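Local coordinates for protein pelota homolog (Archaeoglobus fulgidus, PDB 3OBY) that may recognise stalled ribosomes and cleave their mRNA through a metal-dependent endoribonuclease activity assigned to its N-terminal Sm-fold domain, at residues A[19-25]-A[98-102]; A[37-41]-A[103-108]. All coordinates share one frame. Numbering follows the deposited sequence.

Overall arrangement
Both contacts lie in the N-terminal domain, which has the RNA-binding Sm fold, their centres about 12 Å apart. The short connection from strand 94-99 to strand 105-108 joins them: interaction 1 sets Ile99 and the residues after it against the beginning of helix 22-31 and the loop before it, and in interaction 2 strand 105-108 pairs with strand 37-40. The two touch directly. Pro19 CD lies 3.1 Å from Lys103 O and 3.8 Å from Leu105 CD2, and Ile99 CG2 sits 3.9 Å from the same Leu105 CD2, so Pro19, Ile99 and Leu105 share one apolar cluster. Strands 94-99 and 37-40 belong to one antiparallel sheet, with strands 63-72 and 79-87 between them.

Interaction 1 (A[19-25]-A[98-102]); sequences PETLDDL and NITVG
In the Sm fold a helix packs against a strongly bent antiparallel sheet; here the N-terminal turn of helix 22-31 and the loop leading into it meet Ile99 of strand 94-99 and the residues that follow it, up to Gly102. Pro19 is extended, and Thr21 is the N-cap of a capping box: Asp24 N donates to Thr21 OG1 (3.2 Å), and Thr21 N gives a weak bond to Asp24 OD1 (3.4 Å), which also receives Glu20 N at 2.9 Å. Leu25 N closes the first helical turn on Thr21 O at 3.0 Å. Along the other segment, extended Ile99 still pairs by backbone with Leu79 of strand 79-87. Ile99 CG2 meets Leu25 CD1 at 3.8 Å and Pro19 CG at 4.2 Å, the t chi1 of Leu25 pointing that side chain at Ile99. The CA-to-CB bond of Thr100 points away, and its backbone makes the contact, Thr100 O lying 3.7 Å from Pro19 CG. Val101, chi1 m, comes nearest in register to Glu20 (CA to CA 5.0 Å) and places CG1 3.8 Å from Thr21 C and 4.1 Å from Leu22 CD2, over the helix start. Gly102 follows with phi/psi of 82/-9°, where a CB would press against the preceding carbonyl. One hydrogen bond joins the segments: Gly102 N donates almost linearly to Pro19 O, 2.6 Å away, and the same Pro19 O accepts a CA-H...O contact from Val101 CA at 3.4 Å.

Interaction 2 (A[37-41]-A[103-108]); sequences VVFAT and KELSII
Four backbone hydrogen bonds join strands 37-40 and 105-108: Ile108 N to Val37 O (2.8 Å), Val37 N to Ile108 O (3.1 Å), Phe39 N to Ser106 O (2.8 Å) and Ser106 N to Phe39 O (2.9 Å). Val37-Ile108 and Phe39-Ser106 are thus hydrogen-bonded pairs, with Val38-Ile107 the non-hydrogen-bonded pair between them (CA to CA 4.7 Å). Beyond the strands, a water bridges Thr41 N (3.0 Å) and Glu104 O (2.6 Å), and Lys103, all-t, extends so that Lys103 NZ donates a hydrogen bond to Thr41 O at 3.0 Å. On one face, Phe39 CE2 packs on Ile108 CD1 (3.8 Å) and Val37 CB on Ile108 CB (4.2 Å), while Ser106 OG is hydrogen-bonded to Glu14 OE2 of strand 14-18. On the other, Val38 CG1 meets Leu105 CD1 at 4.1 Å, with Leu97 and Ile99 of strand 94-99 nearby. Axes 4.6 Å apart at 164° describe a twisted antiparallel pair in the middle of the Sm-fold sheet, flanked by strands 14-18 and 63-72.

Interaction 1 (A[19-25]-A[98-102])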
loop_
_atom_site.group_PDB
_atom_site.type_symbol
_atom_site.label_atom_id
_atom_site.label_comp_id
_atom_site.label_asym_id
_atom_site.label_seq_id
_atom_site.Cartn_x
_atom_site.Cartn_y
_atom_site.Cartn_z
ATOM N N PRO A 19 6.302 4.767 -3.260
ATOM C CA PRO A 19 5.307 3.822 -3.781
ATOM C C PRO A 19 5.195 2.683 -2.772
ATOM O O PRO A 19 6.207 2.176 -2.290
ATOM C CB PRO A 19 5.909 3.398 -5.120
ATOM C CG PRO A 19 7.374 3.425 -4.841
ATOM C CD PRO A 19 7.570 4.674 -4.010
ATOM N N GLU A 20 3.969 2.300 -2.432
ATOM C CA GLU A 20 3.738 1.243 -1.444
ATOM C C GLU A 20 3.157 -0.034 -2.054
ATOM O O GLU A 20 3.009 -1.049 -1.379
ATOM C CB GLU A 20 2.780 1.764 -0.366
ATOM C CG GLU A 20 3.211 3.065 0.303
ATOM C CD GLU A 20 2.126 3.671 1.183
ATOM O OE1 GLU A 20 1.147 4.217 0.636
ATOM O OE2 GLU A 20 2.248 3.597 2.424
ATOM N N THR A 21 2.817 0.025 -3.333
ATOM C CA THR A 21 2.236 -1.118 -4.013
ATOM C C THR A 21 2.728 -1.224 -5.446
ATOM O O THR A 21 3.273 -0.265 -5.997
ATOM C CB THR A 21 0.698 -1.017 -4.045
ATOM O OG1 THR A 21 0.305 0.103 -4.846
ATOM C CG2 THR A 21 0.160 -0.835 -2.655
ATOM N N LEU A 22 2.529 -2.392 -6.045
ATOM C CA LEU A 22 2.941 -2.588 -7.420
ATOM C C LEU A 22 2.130 -1.647 -8.319
ATOM O O LEU A 22 2.597 -1.249 -9.387
ATOM C CB LEU A 22 2.760 -4.053 -7.817
ATOM C CG LEU A 22 3.608 -5.025 -6.977
ATOM C CD1 LEU A 22 3.446 -6.435 -7.503
ATOM C CD2 LEU A 22 5.070 -4.622 -7.018
ATOM N N ASP A 23 0.928 -1.278 -7.868
ATOM C CA ASP A 23 0.069 -0.339 -8.604
ATOM C C ASP A 23 0.839 0.978 -8.703
ATOM O O ASP A 23 0.988 1.567 -9.780
ATOM C CB ASP A 23 -1.232 -0.053 -7.834
ATOM C CG ASP A 23 -2.169 -1.247 -7.765
ATOM O OD1 ASP A 23 -1.761 -2.362 -8.137
ATOM O OD2 ASP A 23 -3.325 -1.067 -7.325
ATOM N N ASP A 24 1.315 1.430 -7.545
ATOM C CA ASP A 24 2.061 2.672 -7.432
ATOM C C ASP A 24 3.280 2.628 -8.338
ATOM O O ASP A 24 3.493 3.521 -9.161
ATOM C CB ASP A 24 2.517 2.885 -5.984
ATOM C CG ASP A 24 1.381 3.250 -5.035
ATOM O OD1 ASP A 24 1.603 3.157 -3.804
ATOM O OD2 ASP A 24 0.289 3.644 -5.498
ATOM N N LEU A 25 4.077 1.579 -8.178
ATOM C CA LEU A 25 5.286 1.412 -8.970
ATOM C C LEU A 25 4.971 1.449 -10.464
ATOM O O LEU A 25 5.698 2.052 -11.253
ATOM C CB LEU A 25 5.962 0.091 -8.610
ATOM C CG LEU A 25 7.449 0.027 -8.958
ATOM C CD1 LEU A 25 8.175 1.138 -8.223
ATOM C CD2 LEU A 25 8.019 -1.331 -8.573
ATOM N N ASN A 98 17.247 2.596 -9.106
ATOM C CA ASN A 98 16.306 1.476 -9.166
ATOM C C ASN A 98 15.207 1.657 -8.122
ATOM O O ASN A 98 15.448 1.522 -6.922
ATOM C CB ASN A 98 17.020 0.130 -8.937
ATOM C CG ASN A 98 17.821 -0.330 -10.147
ATOM O OD1 ASN A 98 17.321 -0.342 -11.270
ATOM N ND2 ASN A 98 19.065 -0.726 -9.916
ATOM N N ILE A 99 13.999 1.955 -8.581
ATOM C CA ILE A 99 12.875 2.156 -7.672
ATOM C C ILE A 99 12.104 0.885 -7.350
ATOM O O ILE A 99 11.702 0.146 -8.250
ATOM C CB ILE A 99 11.866 3.166 -8.247
ATOM C CG1 ILE A 99 12.609 4.380 -8.801
ATOM C CG2 ILE A 99 10.879 3.576 -7.167
ATOM C CD1 ILE A 99 13.614 4.976 -7.831
ATOM N N THR A 100 11.908 0.628 -6.062
ATOM C CA THR A 100 11.130 -0.530 -5.620
ATOM C C THR A 100 10.094 -0.031 -4.601
ATOM O O THR A 100 10.195 1.093 -4.119
ATOM C CB THR A 100 12.014 -1.612 -4.953
ATOM O OG1 THR A 100 12.659 -1.068 -3.801
ATOM C CG2 THR A 100 13.056 -2.114 -5.912
ATOM N N VAL A 101 9.098 -0.848 -4.281
ATOM C CA VAL A 101 8.085 -0.440 -3.306
ATOM C C VAL A 101 8.763 -0.089 -1.996
ATOM O O VAL A 101 9.762 -0.700 -1.627
ATOM C CB VAL A 101 7.050 -1.563 -3.008
ATOM C CG1 VAL A 101 6.236 -1.871 -4.237
ATOM C CG2 VAL A 101 7.758 -2.809 -2.532
ATOM N N GLY A 102 8.221 0.900 -1.295
ATOM C CA GLY A 102 8.793 1.305 -0.020
ATOM C C GLY A 102 9.984 2.244 -0.092
ATOM O O GLY A 102 10.429 2.754 0.934
#

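Interaction 2 (A[37-41]-A[103-108])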
loop_
_atom_site.group_PDB
_atom_site.type_symbol
_atom_site.label_atom_id
_atom_site.label_comp_id
_atom_site.label_asym_id
_atom_site.label_seq_id
_atom_site.Cartn_x
_atom_site.Cartn_y
_atom_site.Cartn_z
ATOM N N VAL A 37 13.701 15.077 -13.681
ATOM C CA VAL A 37 14.850 14.909 -12.811
ATOM C C VAL A 37 14.375 14.099 -11.615
ATOM O O VAL A 37 13.380 14.433 -10.985
ATOM C CB VAL A 37 15.425 16.263 -12.329
ATOM C CG1 VAL A 37 16.535 16.020 -11.296
ATOM C CG2 VAL A 37 15.981 17.047 -13.515
ATOM N N VAL A 38 15.097 13.026 -11.319
ATOM C CA VAL A 38 14.759 12.138 -10.216
ATOM C C VAL A 38 15.884 12.025 -9.188
ATOM O O VAL A 38 17.043 11.796 -9.542
ATOM C CB VAL A 38 14.435 10.717 -10.751
ATOM C CG1 VAL A 38 14.084 9.785 -9.608
ATOM C CG2 VAL A 38 13.298 10.798 -11.762
ATOM N N PHE A 39 15.526 12.187 -7.916
ATOM C CA PHE A 39 16.478 12.075 -6.812
ATOM C C PHE A 39 16.138 10.845 -5.982
ATOM O O PHE A 39 14.981 10.622 -5.639
ATOM C CB PHE A 39 16.404 13.303 -5.905
ATOM C CG PHE A 39 17.273 14.439 -6.342
ATOM C CD1 PHE A 39 18.575 14.558 -5.863
ATOM C CD2 PHE A 39 16.786 15.401 -7.227
ATOM C CE1 PHE A 39 19.381 15.621 -6.254
ATOM C CE2 PHE A 39 17.583 16.472 -7.629
ATOM C CZ PHE A 39 18.886 16.582 -7.140
ATOM N N ALA A 40 17.153 10.056 -5.657
ATOM C CA ALA A 40 16.969 8.850 -4.856
ATOM C C ALA A 40 18.314 8.456 -4.284
ATOM O O ALA A 40 19.348 8.829 -4.838
ATOM C CB ALA A 40 16.433 7.718 -5.724
ATOM N N THR A 41 18.314 7.722 -3.177
ATOM C CA THR A 41 19.581 7.278 -2.595
ATOM C C THR A 41 20.032 6.014 -3.339
ATOM O O THR A 41 19.225 5.134 -3.678
ATOM C CB THR A 41 19.455 7.015 -1.088
ATOM O OG1 THR A 41 18.684 5.837 -0.852
ATOM C CG2 THR A 41 18.751 8.171 -0.444
ATOM N N LYS A 103 10.511 2.478 -1.289
ATOM C CA LYS A 103 11.655 3.368 -1.433
ATOM C C LYS A 103 11.235 4.775 -1.801
ATOM O O LYS A 103 10.359 4.979 -2.642
ATOM C CB LYS A 103 12.623 2.856 -2.492
ATOM C CG LYS A 103 13.836 3.755 -2.669
ATOM C CD LYS A 103 14.792 3.184 -3.694
ATOM C CE LYS A 103 16.157 3.830 -3.609
ATOM N NZ LYS A 103 17.125 3.094 -4.470
ATOM N N GLU A 104 11.884 5.748 -1.178
ATOM C CA GLU A 104 11.575 7.137 -1.435
ATOM C C GLU A 104 12.300 7.663 -2.665
ATOM O O GLU A 104 13.401 7.234 -2.990
ATOM C CB GLU A 104 11.959 7.984 -0.227
ATOM C CG GLU A 104 11.490 9.423 -0.316
ATOM C CD GLU A 104 12.150 10.305 0.715
ATOM O OE1 GLU A 104 13.349 10.606 0.543
ATOM O OE2 GLU A 104 11.479 10.690 1.697
ATOM N N LEU A 105 11.662 8.598 -3.353
ATOM C CA LEU A 105 12.242 9.225 -4.520
ATOM C C LEU A 105 11.553 10.570 -4.738
ATOM O O LEU A 105 10.412 10.769 -4.314
ATOM C CB LEU A 105 12.071 8.357 -5.766
ATOM C CG LEU A 105 10.668 8.228 -6.348
ATOM C CD1 LEU A 105 10.765 8.086 -7.855
ATOM C CD2 LEU A 105 9.959 7.048 -5.714
ATOM N N SER A 106 12.265 11.486 -5.388
ATOM C CA SER A 106 11.759 12.814 -5.687
ATOM C C SER A 106 11.747 13.017 -7.193
ATOM O O SER A 106 12.746 12.776 -7.875
ATOM C CB SER A 106 12.646 13.885 -5.044
ATOM O OG SER A 106 12.507 13.890 -3.638
ATOM N N ILE A 107 10.604 13.458 -7.700
ATOM C CA ILE A 107 10.437 13.725 -9.118
ATOM C C ILE A 107 10.299 15.242 -9.225
ATOM O O ILE A 107 9.500 15.851 -8.520
ATOM C CB ILE A 107 9.162 13.039 -9.669
ATOM C CG1 ILE A 107 9.306 11.528 -9.568
ATOM C CG2 ILE A 107 8.914 13.432 -11.112
ATOM C CD1 ILE A 107 8.027 10.782 -9.885
ATOM N N ILE A 108 11.103 15.844 -10.093
ATOM C CA ILE A 108 11.078 17.280 -10.304
ATOM C C ILE A 108 10.826 17.513 -11.781
ATOM O O ILE A 108 11.629 17.102 -12.616
ATOM C CB ILE A 108 12.418 17.916 -9.913
ATOM C CG1 ILE A 108 12.759 17.530 -8.472
ATOM C CG2 ILE A 108 12.339 19.429 -10.053
ATOM C CD1 ILE A 108 14.097 18.054 -7.989
HETATM O O HOH W 1 15.706 7.058 -1.848
#